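Local coordinates for protein N-terminal acetyltransferase B complex subunit MDM20 (Candida albicans, PDB 5K04) that probably serves as the non-catalytic auxiliary subunit of the NatB complex, which acetylates protein N-termini, at residues T663-K677 against S738-L750. Residues are numbered along the deposited sequence; the frame is centred on the assembly and turned at random.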
# COMPACT_ATOMS: atom_id res chain seq x y z
N THR A 663 -17.78 15.51 16.15
CA THR A 663 -16.60 16.32 15.87
C THR A 663 -16.20 16.26 14.40
O THR A 663 -15.61 17.21 13.88
CB THR A 663 -15.44 15.91 16.78
OG1 THR A 663 -15.27 14.49 16.78
CG2 THR A 663 -15.72 16.40 18.20
N GLN A 664 -16.54 15.17 13.70
CA GLN A 664 -16.33 15.14 12.26
C GLN A 664 -17.13 16.23 11.55
O GLN A 664 -16.59 17.01 10.75
CB GLN A 664 -16.71 13.77 11.70
CG GLN A 664 -15.74 12.65 11.96
CD GLN A 664 -16.14 11.41 11.18
OE1 GLN A 664 -17.08 10.69 11.55
NE2 GLN A 664 -15.45 11.16 10.06
N ASN A 665 -18.45 16.27 11.80
CA ASN A 665 -19.30 17.27 11.16
C ASN A 665 -18.93 18.68 11.62
O ASN A 665 -18.92 19.62 10.81
CB ASN A 665 -20.77 17.01 11.48
CG ASN A 665 -21.27 15.69 10.93
OD1 ASN A 665 -20.73 15.15 9.95
ND2 ASN A 665 -22.32 15.17 11.55
N LEU A 666 -18.66 18.84 12.92
CA LEU A 666 -18.33 20.15 13.45
C LEU A 666 -17.02 20.67 12.85
O LEU A 666 -16.91 21.86 12.52
CB LEU A 666 -18.25 20.06 14.97
CG LEU A 666 -18.49 21.29 15.84
CD1 LEU A 666 -19.69 22.08 15.35
CD2 LEU A 666 -18.71 20.85 17.28
N THR A 667 -16.05 19.77 12.67
CA THR A 667 -14.80 20.13 12.01
C THR A 667 -15.06 20.60 10.58
O THR A 667 -14.45 21.57 10.11
CB THR A 667 -13.83 18.93 12.02
OG1 THR A 667 -13.55 18.53 13.37
CG2 THR A 667 -12.53 19.27 11.37
N ASN A 668 -16.01 19.96 9.90
CA ASN A 668 -16.32 20.35 8.53
C ASN A 668 -17.08 21.66 8.49
O ASN A 668 -16.87 22.48 7.59
CB ASN A 668 -17.11 19.24 7.83
CG ASN A 668 -16.22 18.11 7.34
OD1 ASN A 668 -15.03 18.31 7.07
ND2 ASN A 668 -16.81 16.92 7.22
N LEU A 669 -17.96 21.88 9.48
CA LEU A 669 -18.61 23.17 9.61
C LEU A 669 -17.59 24.28 9.84
O LEU A 669 -17.70 25.36 9.24
CB LEU A 669 -19.64 23.16 10.74
CG LEU A 669 -20.36 24.51 10.88
CD1 LEU A 669 -21.13 24.84 9.58
CD2 LEU A 669 -21.30 24.55 12.07
N VAL A 670 -16.61 24.05 10.72
CA VAL A 670 -15.61 25.09 11.01
C VAL A 670 -14.84 25.44 9.75
O VAL A 670 -14.62 26.62 9.44
CB VAL A 670 -14.65 24.64 12.14
CG1 VAL A 670 -13.48 25.59 12.25
CG2 VAL A 670 -15.35 24.58 13.47
N GLU A 671 -14.43 24.40 9.00
CA GLU A 671 -13.68 24.61 7.76
C GLU A 671 -14.52 25.38 6.75
O GLU A 671 -14.03 26.29 6.08
CB GLU A 671 -13.24 23.25 7.20
CG GLU A 671 -12.60 23.27 5.82
CD GLU A 671 -12.32 21.85 5.28
OE1 GLU A 671 -13.17 20.95 5.46
OE2 GLU A 671 -11.25 21.65 4.67
N PHE A 672 -15.81 25.03 6.65
CA PHE A 672 -16.70 25.71 5.73
C PHE A 672 -16.81 27.20 6.07
O PHE A 672 -16.87 28.05 5.17
CB PHE A 672 -18.08 25.04 5.75
CG PHE A 672 -19.15 25.83 5.02
CD1 PHE A 672 -19.90 26.80 5.69
CD2 PHE A 672 -19.41 25.59 3.68
CE1 PHE A 672 -20.88 27.51 5.03
CE2 PHE A 672 -20.39 26.31 3.01
CZ PHE A 672 -21.13 27.27 3.68
N ILE A 673 -16.86 27.53 7.36
CA ILE A 673 -16.97 28.94 7.75
C ILE A 673 -15.67 29.67 7.47
O ILE A 673 -15.67 30.84 7.07
CB ILE A 673 -17.37 29.04 9.23
CG1 ILE A 673 -18.76 28.45 9.42
CG2 ILE A 673 -17.35 30.49 9.70
CD1 ILE A 673 -19.08 28.19 10.86
N LYS A 674 -14.53 29.00 7.68
CA LYS A 674 -13.25 29.61 7.32
C LYS A 674 -13.21 29.94 5.83
O LYS A 674 -12.71 31.00 5.43
CB LYS A 674 -12.09 28.69 7.69
CG LYS A 674 -11.93 28.37 9.17
CD LYS A 674 -11.59 29.60 9.98
CE LYS A 674 -11.31 29.23 11.42
NZ LYS A 674 -10.94 30.43 12.23
N ILE A 675 -13.75 29.05 5.00
CA ILE A 675 -13.77 29.27 3.55
C ILE A 675 -14.75 30.38 3.19
O ILE A 675 -14.48 31.20 2.30
CB ILE A 675 -14.08 27.93 2.85
CG1 ILE A 675 -12.92 26.95 3.06
CG2 ILE A 675 -14.37 28.11 1.36
CD1 ILE A 675 -13.23 25.54 2.60
N VAL A 676 -15.90 30.44 3.87
CA VAL A 676 -16.80 31.58 3.71
C VAL A 676 -16.05 32.89 3.93
O VAL A 676 -16.18 33.85 3.16
CB VAL A 676 -18.01 31.45 4.66
CG1 VAL A 676 -18.74 32.79 4.79
CG2 VAL A 676 -18.97 30.37 4.19
N LYS A 677 -15.25 32.95 5.00
CA LYS A 677 -14.53 34.18 5.32
C LYS A 677 -13.45 34.46 4.29
O LYS A 677 -13.24 35.62 3.90
CB LYS A 677 -13.94 34.10 6.72
CG LYS A 677 -15.02 34.06 7.79
CD LYS A 677 -14.48 33.93 9.21
CE LYS A 677 -15.63 34.04 10.20
NZ LYS A 677 -15.17 33.94 11.61
N SER A 738 -10.42 14.22 26.85
CA SER A 738 -10.16 14.25 25.41
C SER A 738 -11.35 14.79 24.65
O SER A 738 -11.20 15.56 23.70
CB SER A 738 -9.80 12.85 24.90
OG SER A 738 -9.72 12.83 23.49
N ILE A 739 -12.56 14.36 25.03
CA ILE A 739 -13.77 14.89 24.40
C ILE A 739 -13.82 16.40 24.59
O ILE A 739 -14.08 17.15 23.65
CB ILE A 739 -15.02 14.20 24.97
CG1 ILE A 739 -15.14 12.78 24.43
CG2 ILE A 739 -16.27 15.01 24.67
CD1 ILE A 739 -16.11 11.93 25.23
N GLU A 740 -13.53 16.85 25.81
CA GLU A 740 -13.57 18.28 26.12
C GLU A 740 -12.58 19.05 25.27
O GLU A 740 -12.96 19.96 24.52
CB GLU A 740 -13.29 18.49 27.61
CG GLU A 740 -13.21 19.97 28.03
CD GLU A 740 -13.44 20.19 29.53
OE1 GLU A 740 -13.63 19.22 30.27
OE2 GLU A 740 -13.42 21.36 29.95
N ASP A 741 -11.30 18.69 25.36
CA ASP A 741 -10.26 19.39 24.62
C ASP A 741 -10.57 19.43 23.12
O ASP A 741 -10.45 20.48 22.48
CB ASP A 741 -8.90 18.73 24.88
CG ASP A 741 -8.47 18.81 26.34
OD1 ASP A 741 -8.87 19.78 27.02
OD2 ASP A 741 -7.74 17.92 26.79
N CYS A 742 -10.99 18.30 22.54
CA CYS A 742 -11.18 18.28 21.09
C CYS A 742 -12.43 19.08 20.69
O CYS A 742 -12.40 19.83 19.71
CB CYS A 742 -11.23 16.83 20.58
SG CYS A 742 -9.72 15.89 20.79
N VAL A 743 -13.50 18.99 21.47
CA VAL A 743 -14.74 19.70 21.13
C VAL A 743 -14.59 21.21 21.36
O VAL A 743 -15.07 22.01 20.55
CB VAL A 743 -15.93 19.14 21.93
CG1 VAL A 743 -17.14 20.06 21.80
CG2 VAL A 743 -16.28 17.75 21.45
N VAL A 744 -13.95 21.62 22.46
CA VAL A 744 -13.81 23.04 22.78
C VAL A 744 -12.91 23.74 21.77
O VAL A 744 -13.16 24.89 21.38
CB VAL A 744 -13.29 23.21 24.22
CG1 VAL A 744 -12.77 24.64 24.47
CG2 VAL A 744 -14.39 22.86 25.22
N ALA A 745 -11.86 23.06 21.31
CA ALA A 745 -11.01 23.61 20.26
C ALA A 745 -11.83 23.95 19.02
O ALA A 745 -11.62 24.99 18.38
CB ALA A 745 -9.90 22.62 19.93
N LEU A 746 -12.79 23.08 18.67
CA LEU A 746 -13.63 23.31 17.49
C LEU A 746 -14.60 24.47 17.72
O LEU A 746 -14.75 25.34 16.86
CB LEU A 746 -14.39 22.02 17.14
CG LEU A 746 -13.50 20.84 16.71
CD1 LEU A 746 -14.30 19.59 16.37
CD2 LEU A 746 -12.60 21.24 15.52
N LEU A 747 -15.26 24.49 18.89
CA LEU A 747 -16.23 25.53 19.21
C LEU A 747 -15.60 26.92 19.21
O LEU A 747 -16.20 27.88 18.71
CB LEU A 747 -16.85 25.25 20.58
CG LEU A 747 -17.75 24.02 20.66
CD1 LEU A 747 -18.05 23.70 22.11
CD2 LEU A 747 -19.03 24.28 19.91
N ASN A 748 -14.40 27.05 19.78
CA ASN A 748 -13.66 28.30 19.75
C ASN A 748 -13.17 28.66 18.35
O ASN A 748 -12.74 29.80 18.13
CB ASN A 748 -12.46 28.22 20.70
CG ASN A 748 -12.88 28.05 22.16
OD1 ASN A 748 -14.04 28.28 22.53
ND2 ASN A 748 -11.93 27.64 22.99
N SER A 749 -13.20 27.72 17.42
CA SER A 749 -12.79 27.98 16.05
C SER A 749 -13.96 28.40 15.17
O SER A 749 -13.73 28.89 14.06
CB SER A 749 -12.11 26.73 15.48
OG SER A 749 -10.78 26.61 15.95
N LEU A 750 -15.19 28.20 15.63
CA LEU A 750 -16.36 28.80 14.99
C LEU A 750 -16.38 30.29 15.35
O LEU A 750 -16.81 31.11 14.54
CB LEU A 750 -17.65 28.11 15.45
CG LEU A 750 -17.93 26.63 15.19
CD1 LEU A 750 -19.01 26.11 16.14
CD2 LEU A 750 -18.36 26.41 13.78
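The C-terminal helix of the chain packs here on helix 661-682 of an all-helical subunit. The chain end, Leu750, meets Leu666, Leu669, Val670 and Ile673. The axes of helix 663-677 and helix 738-747 run in nearly the same direction, 24° apart, and approach to 10.0 Å. Leu750 does most of its touching with CD2. Leu750 CD2 lies 3.5 Å from Ile673 CD1 and equally close to Val670 CG2, and it also meets Leu669 CD2. The side chain crosses all three at about a right angle. Leu750 CD1 faces Leu666 CD1 at 4.2 Å.

Val670 spreads its two methyls over the turn Leu747 to Leu750. Val670 CG1, set anti to the backbone N (chi1 169°), rests 3.7 Å from Ser749 CB. Val670 CG2 sits beside the backbone N and also reaches Leu746 O at 3.5 Å. Ser749 OG turns back along the chain and hydrogen-bonds Ala745 O at 3.0 Å.

Leu746 projects toward the first turns of helix 663-677. Leu746 CD1 lies 3.3 Å from Thr667 OG1 and also touches Thr663. Thr663 CG2 meets Val743 CG2 at 3.6 Å, whereas Thr663 OG1 is hydrogen-bonded outside the pair, to Asn423, Asn425 and the carbonyl of Gly660.

No hydrogen bond joins the two segments. Phe702 of helix 698-703 touches both Leu669 and Leu747, so a third helix borders the seam. The contact is a near-parallel, largely apolar helix-helix seam in an all-helical subunit, a build consistent with the TPR clan of this family.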